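Side-chain contact in putative cytochrome P450 hydroxylase (Chondromyces apiculatus DSM 436, PDB 6GMF), which probably hydroxylates terpenes as a heme-dependent cytochrome P450 monooxygenase: residues Pro77-Val82 against Lys89-Val94. Numbering follows the deposited sequence.
Sequences PSIVQV and KLRTLV. With HEM (protoporphyrin IX containing Fe), chain B.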
loop_
_atom_site.group_PDB
_atom_site.type_symbol
_atom_site.label_atom_id
_atom_site.label_comp_id
_atom_site.label_asym_id
_atom_site.label_seq_id
_atom_site.Cartn_x
_atom_site.Cartn_y
_atom_site.Cartn_z
ATOM N N PRO A 77 -9.669 -15.694 6.495
ATOM C CA PRO A 77 -8.620 -14.684 6.577
ATOM C C PRO A 77 -8.395 -14.021 5.214
ATOM O O PRO A 77 -8.784 -14.543 4.214
ATOM C CB PRO A 77 -7.383 -15.502 6.998
ATOM C CG PRO A 77 -7.661 -16.859 6.383
ATOM C CD PRO A 77 -9.149 -17.064 6.594
ATOM N N SER A 78 -7.743 -12.859 5.248
ATOM C CA SER A 78 -7.221 -12.213 4.066
ATOM C C SER A 78 -6.304 -13.189 3.310
ATOM O O SER A 78 -5.501 -13.899 3.937
ATOM C CB SER A 78 -6.483 -10.987 4.509
ATOM O OG SER A 78 -5.870 -10.354 3.389
ATOM N N ILE A 79 -6.371 -13.143 1.988
ATOM C CA ILE A 79 -5.437 -13.795 1.123
ATOM C C ILE A 79 -3.981 -13.558 1.574
ATOM O O ILE A 79 -3.185 -14.472 1.444
ATOM C CB ILE A 79 -5.672 -13.423 -0.348
ATOM C CG1 ILE A 79 -4.873 -14.303 -1.299
ATOM C CG2 ILE A 79 -5.416 -11.953 -0.574
ATOM C CD1 ILE A 79 -5.006 -13.914 -2.736
ATOM N N VAL A 80 -3.655 -12.430 2.224
ATOM C CA VAL A 80 -2.292 -12.131 2.528
ATOM C C VAL A 80 -1.821 -12.968 3.719
ATOM O O VAL A 80 -0.635 -13.043 3.990
ATOM C CB VAL A 80 -2.090 -10.623 2.780
ATOM C CG1 VAL A 80 -2.552 -10.204 4.152
ATOM C CG2 VAL A 80 -0.644 -10.199 2.559
ATOM N N GLN A 81 -2.747 -13.582 4.444
ATOM C CA GLN A 81 -2.429 -14.443 5.562
ATOM C C GLN A 81 -2.328 -15.919 5.160
ATOM O O GLN A 81 -1.974 -16.710 6.016
ATOM C CB GLN A 81 -3.496 -14.319 6.650
ATOM C CG GLN A 81 -3.564 -12.938 7.259
ATOM C CD GLN A 81 -4.273 -12.943 8.591
ATOM O OE1 GLN A 81 -5.359 -13.488 8.746
ATOM N NE2 GLN A 81 -3.637 -12.351 9.577
ATOM N N VAL A 82 -2.570 -16.260 3.899
ATOM C CA VAL A 82 -2.687 -17.641 3.525
ATOM C C VAL A 82 -1.365 -18.114 2.907
ATOM O O VAL A 82 -0.733 -17.452 2.074
ATOM C CB VAL A 82 -3.884 -17.825 2.580
ATOM C CG1 VAL A 82 -4.056 -19.272 2.147
ATOM C CG2 VAL A 82 -5.158 -17.288 3.225
ATOM N N LYS A 89 -4.624 -21.397 -4.866
ATOM C CA LYS A 89 -5.994 -21.661 -5.345
ATOM C C LYS A 89 -6.787 -20.361 -5.221
ATOM O O LYS A 89 -7.484 -19.931 -6.148
ATOM C CB LYS A 89 -6.633 -22.791 -4.528
ATOM C CG LYS A 89 -5.893 -24.120 -4.563
ATOM N N LEU A 90 -6.654 -19.742 -4.049
ATOM C CA LEU A 90 -7.372 -18.517 -3.777
ATOM C C LEU A 90 -6.899 -17.402 -4.721
ATOM O O LEU A 90 -7.699 -16.699 -5.292
ATOM C CB LEU A 90 -7.158 -18.162 -2.310
ATOM C CG LEU A 90 -7.810 -16.864 -1.856
ATOM C CD1 LEU A 90 -9.308 -16.874 -2.139
ATOM C CD2 LEU A 90 -7.562 -16.646 -0.366
ATOM N N ARG A 91 -5.588 -17.281 -4.901
ATOM C CA ARG A 91 -5.093 -16.195 -5.705
ATOM C C ARG A 91 -5.534 -16.318 -7.178
ATOM O O ARG A 91 -5.881 -15.342 -7.843
ATOM C CB ARG A 91 -3.580 -16.081 -5.571
ATOM C CG ARG A 91 -3.035 -14.922 -6.392
ATOM C CD ARG A 91 -1.706 -14.462 -5.897
ATOM N NE ARG A 91 -1.154 -13.513 -6.865
ATOM C CZ ARG A 91 -0.457 -12.437 -6.526
ATOM N NH1 ARG A 91 -0.344 -12.089 -5.252
ATOM N NH2 ARG A 91 0.066 -11.689 -7.466
ATOM N N THR A 92 -5.479 -17.536 -7.716
ATOM C CA THR A 92 -5.908 -17.757 -9.093
ATOM C C THR A 92 -7.398 -17.403 -9.294
ATOM O O THR A 92 -7.767 -16.805 -10.284
ATOM C CB THR A 92 -5.637 -19.217 -9.454
ATOM O OG1 THR A 92 -4.215 -19.399 -9.442
ATOM C CG2 THR A 92 -6.262 -19.613 -10.769
ATOM N N LEU A 93 -8.222 -17.707 -8.315
ATOM C CA LEU A 93 -9.655 -17.359 -8.328
ATOM C C LEU A 93 -9.864 -15.830 -8.265
ATOM O O LEU A 93 -10.544 -15.266 -9.103
ATOM C CB LEU A 93 -10.392 -18.076 -7.191
ATOM C CG LEU A 93 -10.878 -19.483 -7.568
ATOM C CD1 LEU A 93 -11.307 -20.208 -6.319
ATOM C CD2 LEU A 93 -11.970 -19.418 -8.619
ATOM N N VAL A 94 -9.260 -15.132 -7.282
ATOM C CA VAL A 94 -9.572 -13.717 -7.103
ATOM C C VAL A 94 -9.023 -12.908 -8.303
ATOM O O VAL A 94 -9.662 -11.925 -8.684
ATOM C CB VAL A 94 -9.123 -13.178 -5.733
ATOM C CG1 VAL A 94 -9.802 -13.913 -4.575
ATOM C CG2 VAL A 94 -7.624 -13.170 -5.531
HETATM C CHA HEM B . 0.084 -7.456 -1.366
HETATM C CHB HEM B . 2.335 -3.312 -1.316
HETATM C CHC HEM B . -1.561 -1.263 -3.327
HETATM C CHD HEM B . -3.950 -5.342 -3.013
HETATM C C1A HEM B . 1.059 -6.497 -1.217
HETATM C C2A HEM B . 2.374 -6.827 -0.787
HETATM C C3A HEM B . 3.012 -5.629 -0.746
HETATM C C4A HEM B . 2.094 -4.640 -1.181
HETATM C CMA HEM B . 4.414 -5.318 -0.282
HETATM C CAA HEM B . 2.960 -8.164 -0.424
HETATM C CBA HEM B . 2.604 -8.627 1.014
HETATM C CGA HEM B . 3.311 -9.902 1.422
HETATM O O1A HEM B . 4.187 -10.410 0.678
HETATM O O2A HEM B . 3.025 -10.308 2.597
HETATM C C1B HEM B . 1.469 -2.346 -1.851
HETATM C C2B HEM B . 1.797 -0.965 -2.090
HETATM C C3B HEM B . 0.714 -0.360 -2.644
HETATM C C4B HEM B . -0.300 -1.411 -2.773
HETATM C CMB HEM B . 3.112 -0.401 -1.730
HETATM C CAB HEM B . 0.507 1.051 -3.151
HETATM C CBB HEM B . 1.534 1.774 -3.459
HETATM C C1C HEM B . -2.553 -2.164 -3.488
HETATM C C2C HEM B . -3.843 -1.868 -4.047
HETATM C C3C HEM B . -4.505 -3.080 -3.938
HETATM C C4C HEM B . -3.668 -4.024 -3.302
HETATM C CMC HEM B . -4.247 -0.607 -4.755
HETATM C CAC HEM B . -5.852 -3.448 -4.373
HETATM C CBC HEM B . -6.782 -2.602 -4.749
HETATM C C1D HEM B . -3.037 -6.230 -2.506
HETATM C C2D HEM B . -3.389 -7.649 -2.209
HETATM C C3D HEM B . -2.260 -8.241 -1.767
HETATM C C4D HEM B . -1.228 -7.200 -1.786
HETATM C CMD HEM B . -4.787 -8.200 -2.445
HETATM C CAD HEM B . -2.113 -9.673 -1.337
HETATM C CBD HEM B . -1.593 -10.642 -2.411
HETATM C CGD HEM B . -1.361 -12.043 -1.885
HETATM O O1D HEM B . -1.306 -12.950 -2.733
HETATM O O2D HEM B . -1.204 -12.245 -0.653
HETATM N NA HEM B . 0.896 -5.144 -1.469
HETATM N NB HEM B . 0.230 -2.532 -2.290
HETATM N NC HEM B . -2.465 -3.452 -2.998
HETATM N ND HEM B . -1.723 -6.008 -2.156
HETATM FE FE HEM B . -0.728 -4.344 -2.321
HETATM O O HOH W 1 -1.317 -3.926 -0.198
#
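I79 meets the helix of L90, R91 and V94 with its whole longer branch, a compact example of how an apolar side chain can back a charged cofactor site. With CG1 anti to the backbone N (chi1 -169°) and CD1 extended beyond it, the branch reaches in among the side chains of the helix. Its CG1 lies 3.7 Å from L90 CD2, the two side chains crossing at a slant. Farther out, CD1 comes down on the backbone, 3.7 Å from R91 CA and close to R91 CB, and it also touches V94 CG2 at 3.9 Å. V82 CG2 adds a looser touch to the same L90 methyl. In the cytochrome P450 fold this is the C-terminal part of helix 86-94, the C helix, against the loop before it; both border a heme propionate. R91 runs extended from CG to NE past I79, and its NH1 donates to HEM O1D at 2.8 Å (N-H...O angle 152°), the carboxylate carbon lying at the guanidinium edge and in its plane. A second NH1 bond, to the carbonyl of F342, helps fix that group, while H87 and H341 also bind the heme. Cutting I79 back to an alanine removes CG1 and CD1, and would probably cost L90 much of its contact, deprive V94 CG2 of the methyl that meets it and open a gap beside the stem of R91. Next to I79, V80 CG2 lies 3.7 Å from HEM O2A.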